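Long-range contacts in D-alanyl transferase DltD (Enterococcus faecalis, PDB 6O93), which probably takes part in attaching D-alanine to lipoteichoic acid during cell wall biogenesis in a Gram-positive bacterium: residues Lys239-Asn244 with Glu340-Ala345; Tyr218-Leu223 with Gly354-Asp359; Gln129-Leu134 with Glu162-Leu167. All blocks are in the same frame, centred on the assembly; numbering follows the deposited sequence.

Contact 1: residues Lys239-Asn244 with Glu340-Ala345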
# COMPACT_ATOMS: atom_id res chain seq x y z
N LYS A 239 -25.06 13.32 7.16
CA LYS A 239 -24.77 14.55 6.43
C LYS A 239 -23.31 14.68 6.02
O LYS A 239 -22.95 15.69 5.41
CB LYS A 239 -25.18 15.76 7.26
CG LYS A 239 -24.52 15.81 8.64
CD LYS A 239 -24.81 17.13 9.34
CE LYS A 239 -24.23 17.13 10.75
NZ LYS A 239 -24.39 18.46 11.41
N PHE A 240 -22.46 13.71 6.35
CA PHE A 240 -21.04 13.79 6.07
C PHE A 240 -20.65 13.07 4.79
O PHE A 240 -19.45 12.93 4.51
CB PHE A 240 -20.24 13.23 7.25
CG PHE A 240 -20.52 13.92 8.55
CD1 PHE A 240 -19.93 15.13 8.85
CD2 PHE A 240 -21.39 13.36 9.47
CE1 PHE A 240 -20.19 15.77 10.05
CE2 PHE A 240 -21.66 14.00 10.67
CZ PHE A 240 -21.06 15.20 10.96
N GLU A 241 -21.62 12.61 4.00
CA GLU A 241 -21.35 11.85 2.78
C GLU A 241 -20.52 10.60 3.08
O GLU A 241 -19.63 10.23 2.31
CB GLU A 241 -20.66 12.72 1.72
CG GLU A 241 -21.56 13.78 1.10
CD GLU A 241 -20.95 14.41 -0.14
OE1 GLU A 241 -19.89 13.93 -0.60
OE2 GLU A 241 -21.53 15.39 -0.66
N ILE A 242 -20.82 9.95 4.20
CA ILE A 242 -20.16 8.72 4.61
C ILE A 242 -21.09 7.55 4.32
O ILE A 242 -22.32 7.67 4.47
CB ILE A 242 -19.76 8.76 6.09
CG1 ILE A 242 -18.70 9.85 6.32
CG2 ILE A 242 -19.25 7.40 6.55
CD1 ILE A 242 -18.42 10.14 7.79
N SER A 243 -20.52 6.42 3.92
CA SER A 243 -21.32 5.23 3.64
C SER A 243 -22.18 4.88 4.85
O SER A 243 -21.74 5.00 6.00
CB SER A 243 -20.42 4.06 3.27
OG SER A 243 -19.75 4.31 2.05
N ASN A 244 -23.41 4.43 4.59
CA ASN A 244 -24.37 4.19 5.66
C ASN A 244 -23.82 3.20 6.69
O ASN A 244 -23.85 3.47 7.89
CB ASN A 244 -25.69 3.68 5.08
CG ASN A 244 -26.42 4.74 4.28
OD1 ASN A 244 -26.21 5.94 4.47
ND2 ASN A 244 -27.30 4.30 3.38
N GLU A 340 -14.49 17.52 -3.16
CA GLU A 340 -15.15 16.85 -4.28
C GLU A 340 -16.18 15.86 -3.74
O GLU A 340 -15.84 14.95 -2.98
CB GLU A 340 -14.12 16.14 -5.15
CG GLU A 340 -14.63 15.78 -6.54
CD GLU A 340 -14.86 17.01 -7.40
OE1 GLU A 340 -14.27 18.07 -7.11
OE2 GLU A 340 -15.64 16.91 -8.37
N ARG A 341 -17.43 16.04 -4.13
CA ARG A 341 -18.51 15.22 -3.60
C ARG A 341 -18.42 13.80 -4.13
O ARG A 341 -18.06 13.57 -5.29
CB ARG A 341 -19.87 15.83 -3.96
CG ARG A 341 -20.01 17.29 -3.57
CD ARG A 341 -21.37 17.84 -3.97
NE ARG A 341 -22.47 17.14 -3.31
CZ ARG A 341 -23.75 17.48 -3.43
NH1 ARG A 341 -24.10 18.51 -4.19
NH2 ARG A 341 -24.68 16.78 -2.79
N TYR A 342 -18.74 12.83 -3.27
CA TYR A 342 -18.77 11.41 -3.62
C TYR A 342 -17.38 10.88 -3.98
O TYR A 342 -17.26 9.80 -4.57
CB TYR A 342 -19.75 11.15 -4.77
CG TYR A 342 -21.07 11.87 -4.62
CD1 TYR A 342 -21.90 11.61 -3.54
CD2 TYR A 342 -21.48 12.81 -5.55
CE1 TYR A 342 -23.11 12.27 -3.39
CE2 TYR A 342 -22.69 13.47 -5.42
CZ TYR A 342 -23.50 13.20 -4.34
OH TYR A 342 -24.70 13.85 -4.20
N PHE A 343 -16.33 11.62 -3.62
CA PHE A 343 -14.97 11.19 -3.91
C PHE A 343 -14.52 10.07 -2.98
O PHE A 343 -13.86 9.12 -3.41
CB PHE A 343 -14.02 12.39 -3.80
CG PHE A 343 -12.75 12.25 -4.59
CD1 PHE A 343 -12.72 12.57 -5.94
CD2 PHE A 343 -11.58 11.81 -3.99
CE1 PHE A 343 -11.55 12.45 -6.67
CE2 PHE A 343 -10.41 11.69 -4.71
CZ PHE A 343 -10.39 12.01 -6.06
N MET A 344 -14.89 10.17 -1.70
CA MET A 344 -14.49 9.21 -0.69
C MET A 344 -15.65 8.27 -0.38
O MET A 344 -16.82 8.62 -0.53
CB MET A 344 -14.04 9.92 0.58
CG MET A 344 -12.96 10.96 0.35
SD MET A 344 -11.48 10.25 -0.41
CE MET A 344 -10.76 9.37 0.98
N ALA A 345 -15.31 7.06 0.06
CA ALA A 345 -16.32 6.11 0.50
C ALA A 345 -16.78 6.40 1.92
O ALA A 345 -17.93 6.12 2.27
CB ALA A 345 -15.78 4.68 0.42
O HOH W 1 -18.60 10.73 -0.17

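Contact 2: residues Tyr218-Leu223 with Gly354-Asp359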
# COMPACT_ATOMS: atom_id res chain seq x y z
N TYR A 218 -16.59 2.31 -22.18
CA TYR A 218 -16.03 3.22 -21.19
C TYR A 218 -16.18 4.67 -21.65
O TYR A 218 -15.82 5.01 -22.78
CB TYR A 218 -14.56 2.89 -20.95
CG TYR A 218 -13.83 3.86 -20.04
CD1 TYR A 218 -13.29 5.04 -20.53
CD2 TYR A 218 -13.67 3.58 -18.69
CE1 TYR A 218 -12.62 5.92 -19.70
CE2 TYR A 218 -13.01 4.46 -17.85
CZ TYR A 218 -12.48 5.62 -18.36
OH TYR A 218 -11.82 6.49 -17.52
N ASN A 219 -16.71 5.51 -20.77
CA ASN A 219 -16.71 6.95 -20.97
C ASN A 219 -16.60 7.60 -19.60
O ASN A 219 -17.47 7.39 -18.75
CB ASN A 219 -17.97 7.43 -21.70
CG ASN A 219 -17.99 8.94 -21.89
OD1 ASN A 219 -18.40 9.68 -21.00
ND2 ASN A 219 -17.55 9.39 -23.05
N PHE A 220 -15.53 8.36 -19.38
CA PHE A 220 -15.27 8.91 -18.06
C PHE A 220 -16.42 9.78 -17.58
O PHE A 220 -16.97 9.57 -16.49
CB PHE A 220 -13.96 9.71 -18.07
CG PHE A 220 -13.58 10.25 -16.73
CD1 PHE A 220 -12.84 9.49 -15.84
CD2 PHE A 220 -13.97 11.53 -16.34
CE1 PHE A 220 -12.48 9.99 -14.60
CE2 PHE A 220 -13.62 12.03 -15.10
CZ PHE A 220 -12.88 11.26 -14.23
N ASN A 221 -16.81 10.78 -18.37
CA ASN A 221 -17.84 11.72 -17.94
C ASN A 221 -19.14 10.99 -17.61
O ASN A 221 -19.80 11.32 -16.62
CB ASN A 221 -18.07 12.78 -19.01
CG ASN A 221 -16.89 13.73 -19.15
OD1 ASN A 221 -16.10 13.90 -18.22
ND2 ASN A 221 -16.77 14.36 -20.31
N GLU A 222 -19.52 10.01 -18.43
CA GLU A 222 -20.69 9.20 -18.11
C GLU A 222 -20.52 8.49 -16.78
O GLU A 222 -21.42 8.49 -15.93
CB GLU A 222 -20.95 8.19 -19.23
CG GLU A 222 -22.20 7.34 -19.05
CD GLU A 222 -22.34 6.27 -20.11
OE1 GLU A 222 -21.39 6.06 -20.88
OE2 GLU A 222 -23.41 5.62 -20.17
N LEU A 223 -19.35 7.88 -16.57
CA LEU A 223 -19.09 7.17 -15.32
C LEU A 223 -19.05 8.12 -14.13
O LEU A 223 -19.56 7.79 -13.05
CB LEU A 223 -17.78 6.39 -15.43
CG LEU A 223 -17.77 5.26 -16.46
CD1 LEU A 223 -16.34 4.83 -16.77
CD2 LEU A 223 -18.58 4.08 -15.96
N GLY A 354 -13.58 8.89 -6.33
CA GLY A 354 -12.15 8.88 -6.10
C GLY A 354 -11.44 7.77 -6.85
O GLY A 354 -10.42 7.99 -7.51
N TRP A 355 -11.98 6.55 -6.76
CA TRP A 355 -11.37 5.43 -7.48
C TRP A 355 -11.48 5.63 -8.99
O TRP A 355 -10.56 5.28 -9.74
CB TRP A 355 -12.03 4.12 -7.06
CG TRP A 355 -11.46 3.56 -5.80
CD1 TRP A 355 -12.13 3.35 -4.63
CD2 TRP A 355 -10.11 3.16 -5.57
NE1 TRP A 355 -11.28 2.83 -3.68
CE2 TRP A 355 -10.03 2.71 -4.24
CE3 TRP A 355 -8.95 3.14 -6.36
CZ2 TRP A 355 -8.84 2.24 -3.68
CZ3 TRP A 355 -7.78 2.67 -5.80
CH2 TRP A 355 -7.73 2.22 -4.48
N LEU A 356 -12.60 6.18 -9.46
CA LEU A 356 -12.73 6.48 -10.89
C LEU A 356 -11.62 7.42 -11.35
O LEU A 356 -11.01 7.20 -12.40
CB LEU A 356 -14.10 7.10 -11.18
CG LEU A 356 -14.37 7.43 -12.65
CD1 LEU A 356 -14.49 6.16 -13.48
CD2 LEU A 356 -15.62 8.29 -12.79
N ALA A 357 -11.34 8.47 -10.57
CA ALA A 357 -10.26 9.38 -10.91
C ALA A 357 -8.91 8.67 -10.86
O ALA A 357 -8.08 8.85 -11.76
CB ALA A 357 -10.26 10.58 -9.96
N VAL A 358 -8.68 7.86 -9.83
CA VAL A 358 -7.43 7.10 -9.75
C VAL A 358 -7.33 6.14 -10.92
O VAL A 358 -6.27 6.01 -11.55
CB VAL A 358 -7.35 6.36 -8.40
CG1 VAL A 358 -6.20 5.36 -8.42
CG2 VAL A 358 -7.18 7.34 -7.26
N ASP A 359 -8.43 5.45 -11.25
CA ASP A 359 -8.41 4.50 -12.35
C ASP A 359 -7.97 5.15 -13.65
O ASP A 359 -7.23 4.56 -14.44
CB ASP A 359 -9.80 3.87 -12.51
CG ASP A 359 -9.85 2.88 -13.65
OD1 ASP A 359 -9.39 1.73 -13.46
OD2 ASP A 359 -10.34 3.25 -14.74
O HOH W 2 -11.50 5.73 -15.04

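Contact 3: residues Gln129-Leu134 with Glu162-Leu167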
# COMPACT_ATOMS: atom_id res chain seq x y z
N GLN A 129 14.31 -14.74 3.95
CA GLN A 129 14.79 -14.79 2.57
C GLN A 129 15.72 -13.62 2.28
O GLN A 129 16.77 -13.79 1.65
CB GLN A 129 13.61 -14.80 1.60
CG GLN A 129 14.01 -14.87 0.14
CD GLN A 129 12.85 -14.54 -0.79
OE1 GLN A 129 12.06 -13.64 -0.52
NE2 GLN A 129 12.75 -15.28 -1.89
N TRP A 130 15.34 -12.42 2.73
CA TRP A 130 16.17 -11.24 2.50
C TRP A 130 17.56 -11.41 3.09
O TRP A 130 18.57 -11.12 2.44
CB TRP A 130 15.46 -10.01 3.08
CG TRP A 130 16.34 -8.84 3.42
CD1 TRP A 130 17.15 -8.15 2.56
CD2 TRP A 130 16.48 -8.21 4.70
NE1 TRP A 130 17.78 -7.13 3.24
CE2 TRP A 130 17.39 -7.15 4.55
CE3 TRP A 130 15.92 -8.45 5.96
CZ2 TRP A 130 17.76 -6.33 5.61
CZ3 TRP A 130 16.29 -7.63 7.02
CH2 TRP A 130 17.20 -6.58 6.84
N LEU A 131 17.64 -11.91 4.33
CA LEU A 131 18.94 -12.07 4.98
C LEU A 131 19.73 -13.23 4.40
O LEU A 131 20.97 -13.16 4.32
CB LEU A 131 18.76 -12.25 6.48
CG LEU A 131 18.16 -11.05 7.21
CD1 LEU A 131 17.79 -11.41 8.63
CD2 LEU A 131 19.13 -9.87 7.19
N ALA A 132 19.05 -14.30 3.98
CA ALA A 132 19.76 -15.46 3.44
C ALA A 132 20.47 -15.14 2.13
O ALA A 132 21.56 -15.65 1.87
CB ALA A 132 18.78 -16.62 3.25
N ASN A 133 19.86 -14.28 1.31
CA ASN A 133 20.39 -13.97 -0.01
C ASN A 133 21.24 -12.70 -0.03
O ASN A 133 21.65 -12.26 -1.10
CB ASN A 133 19.25 -13.83 -1.02
CG ASN A 133 18.44 -15.10 -1.15
OD1 ASN A 133 18.97 -16.20 -1.05
ND2 ASN A 133 17.14 -14.95 -1.39
N LEU A 134 21.51 -12.11 1.13
CA LEU A 134 22.26 -10.87 1.19
C LEU A 134 23.73 -11.14 0.92
O LEU A 134 24.39 -11.84 1.69
CB LEU A 134 22.06 -10.21 2.55
CG LEU A 134 22.25 -8.70 2.64
CD1 LEU A 134 21.32 -7.98 1.67
CD2 LEU A 134 21.99 -8.23 4.06
N GLU A 162 20.53 -10.82 16.53
CA GLU A 162 21.98 -10.85 16.43
C GLU A 162 22.44 -10.55 15.01
O GLU A 162 23.43 -9.84 14.80
CB GLU A 162 22.51 -12.20 16.90
CG GLU A 162 22.29 -12.44 18.39
CD GLU A 162 22.65 -13.84 18.83
OE1 GLU A 162 22.61 -14.78 18.00
OE2 GLU A 162 22.98 -14.01 20.03
N THR A 163 21.72 -11.07 14.01
CA THR A 163 22.07 -10.79 12.62
C THR A 163 21.85 -9.32 12.29
O THR A 163 22.69 -8.70 11.63
CB THR A 163 21.25 -11.68 11.69
OG1 THR A 163 21.49 -13.06 12.00
CG2 THR A 163 21.61 -11.41 10.23
N LEU A 164 20.74 -8.74 12.74
CA LEU A 164 20.47 -7.34 12.45
C LEU A 164 21.49 -6.43 13.12
O LEU A 164 21.78 -5.34 12.60
CB LEU A 164 19.05 -6.97 12.90
CG LEU A 164 17.92 -7.74 12.21
CD1 LEU A 164 16.57 -7.27 12.72
CD2 LEU A 164 18.01 -7.59 10.69
N ALA A 165 22.04 -6.84 14.26
CA ALA A 165 23.08 -6.05 14.91
C ALA A 165 24.32 -5.96 14.04
O ALA A 165 24.94 -4.90 13.93
CB ALA A 165 23.42 -6.64 16.28
N ASN A 166 24.71 -7.07 13.41
CA ASN A 166 25.88 -7.06 12.53
C ASN A 166 25.63 -6.18 11.31
O ASN A 166 26.53 -5.45 10.87
CB ASN A 166 26.24 -8.48 12.11
CG ASN A 166 26.64 -9.35 13.29
OD1 ASN A 166 27.01 -8.85 14.35
ND2 ASN A 166 26.56 -10.66 13.11
N LEU A 167 24.43 -6.24 10.73
CA LEU A 167 24.11 -5.39 9.59
C LEU A 167 24.31 -3.92 9.93
O LEU A 167 24.92 -3.17 9.17
CB LEU A 167 22.68 -5.64 9.13
CG LEU A 167 22.50 -6.58 7.94
CD1 LEU A 167 22.91 -8.01 8.29
CD2 LEU A 167 21.06 -6.53 7.45

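Contact 1: residues Lys239-Asn244 with Glu340-Ala345
E241 and S243 do most of the work here, reaching from the loop before helix 244-251 into the type II turn E340-F343 and the residues that follow it, up to A345. E241 sits in a left-handed backbone conformation (phi 57°), and its side chain then runs out extended, CG anti to the carbonyl carbon, so that the carboxylate arrives beside the turn. Its two oxygens divide the task. OE1 accepts the backbone N-H of Y342, 3.1 Å from N to OE1 in a fairly straight bond that meets the carboxylate from above its plane. OE2 lies near the plane of the R341 guanidinium, at its edge, 3.3 Å from R341 NE, a salt bridge whose hydrogen bond is weak. R341 crosses E241 at about a right angle, and its bend at chi3 (62°) turns NE back toward the acid. R300 gives OE2 a second cationic partner, which probably favours the charged carboxylate. Glutamate suits the place because it is long enough to hold a turn amide and an arginine together.

Three residues beyond Y342, the carbonyl A345 O accepts from S243 twice. The backbone S243 N donates to it at 3.1 Å, and S243 OG, anti to its own carbonyl carbon, donates to a lone pair of A345 O at only 2.6 Å. A small hydroxyl fits close against the chain, and A345 takes part through its carbonyl, its methyl pointing away from 239-244. Between these two clamps, a water lies 2.7 Å from E241 O and 2.8 Å from M344 O, bridging the backbones. The clamped segment leads straight into D346 and H349, the Asp-x-x-His pattern that with S47 probably forms the Ser-His-Asp triad of an SGNH-hydrolase-like fold.

Contact 2: residues Tyr218-Leu223 with Gly354-Asp359
Apolar packing forms the body of this contact, in which the first turn of helix 220-233 meets the first half of helix 352-367. L356 stands at its centre. With CG anti to the backbone N (chi1 -179°) its branch reaches between F220 and L223. CG lies 3.7 Å from F220 CE1, while CD2 sits 4.0 Å above one face of the F220 ring, offset toward the rim. Both methyls pack on L223: CD1 rests 3.8 Å from L223 CB and CD2 3.7 Å from L223 C, the two leucine side chains crossing at about a right angle. A branched side chain suits this spot because it touches both residues at once. F220 itself swings out with CG anti to its N, which carries the ring to the partner helix and turns its edge to A357 CA; the ring also makes a cation-pi contact with R360.

Polar links run through one water. It accepts from Y218 OH at 2.6 Å, lying in the plane of that ring, and it donates to D359 OD2 at 2.8 Å and to L356 O at 3.1 Å. Tyrosine is well chosen, its long ring ending in a hydroxyl able to reach the water. D359 has a stronger partner in R66, which pairs with OD1 in a salt bridge and so probably keeps the carboxylate ionised.

A capping bond starts helix 220-233. N219 is the N-cap, its OD1 accepting E222 N at 2.8 Å (165°), a task asparagine's short amide performs well. The chemistry therefore implies an interface joined directly by hydrocarbon, its polar groups beside it linked by a shared water, and a carboxylate whose charge is probably balanced by R66.

Contact 3: residues Gln129-Leu134 with Glu162-Leu167
One methyl, L167 CD2, is the main bump between the two helices, and it enters a three-sided hollow lined by W130, L131 and L134. It makes ordinary van der Waals contact with all three. W130 CZ2 lies 3.8 Å from L167 CD2, and the approach is tip to tip. L134 CD2 also meets L167 CD2 tip to tip, at 3.9 Å. L131 is crossed obliquely, its CD2 again 3.9 Å from L167 CD2. To deliver the methyl there, L167 adopts a chi1 of -99°, well away from a staggered value, so some torsional strain is probably accepted for the fit.

The hollow owes its shape to the end of helix 124-132. W130, with CG anti to the backbone N, swings its six-membered ring toward the other helix, and L131 CD2 lies over one face of that indole, 3.6 Å above its plane. L134, just past the helix end, supplies the remaining side. Both helices belong to the helical excursion that separates strands 98-102 and 289-294 of the parallel sheet, so this is helix packing on the flank of an alpha/beta fold.

A second bump lies about one turn earlier on helix 158-168: L164 CD2 meets W130 CZ3 at 4.1 Å, the two side chains crossing at about a right angle. The outer atoms CZ2, CH2 and CZ3 of the six-membered ring thus touch both leucine methyls, and tryptophan suits because it is long enough to offer several carbons at its end. Its polar NE1 is satisfied by D141. T163 meets L131 tip to tip, CG2 4.1 Å from L131 CD1; as the shorter residue it lets the longer leucine do the reaching, while its hydroxyl OG1 turns back to bond V159 O.

How the contacts relate
Going from the N terminus, contact 3 closes first: the chain leaves 129-134, passes through intervening helices and returns at 162-167, all between strands 98-102 and 289-294. Contact 2 opens next at 218-223 and contact 1 at 239-244. The chain then runs through strands 289-294 and 331-333 before 340-345 closes contact 1 and 354-359 closes contact 2, so the smaller loop lies within the larger. These two are neighbours, with F343 packing on G354 and A357, and together they tie helix 220-233 and its following loop to the chain after the last strand. Contact 3 lies on the opposite side of the chain's centre, its centre about 46 Å from that of contact 1.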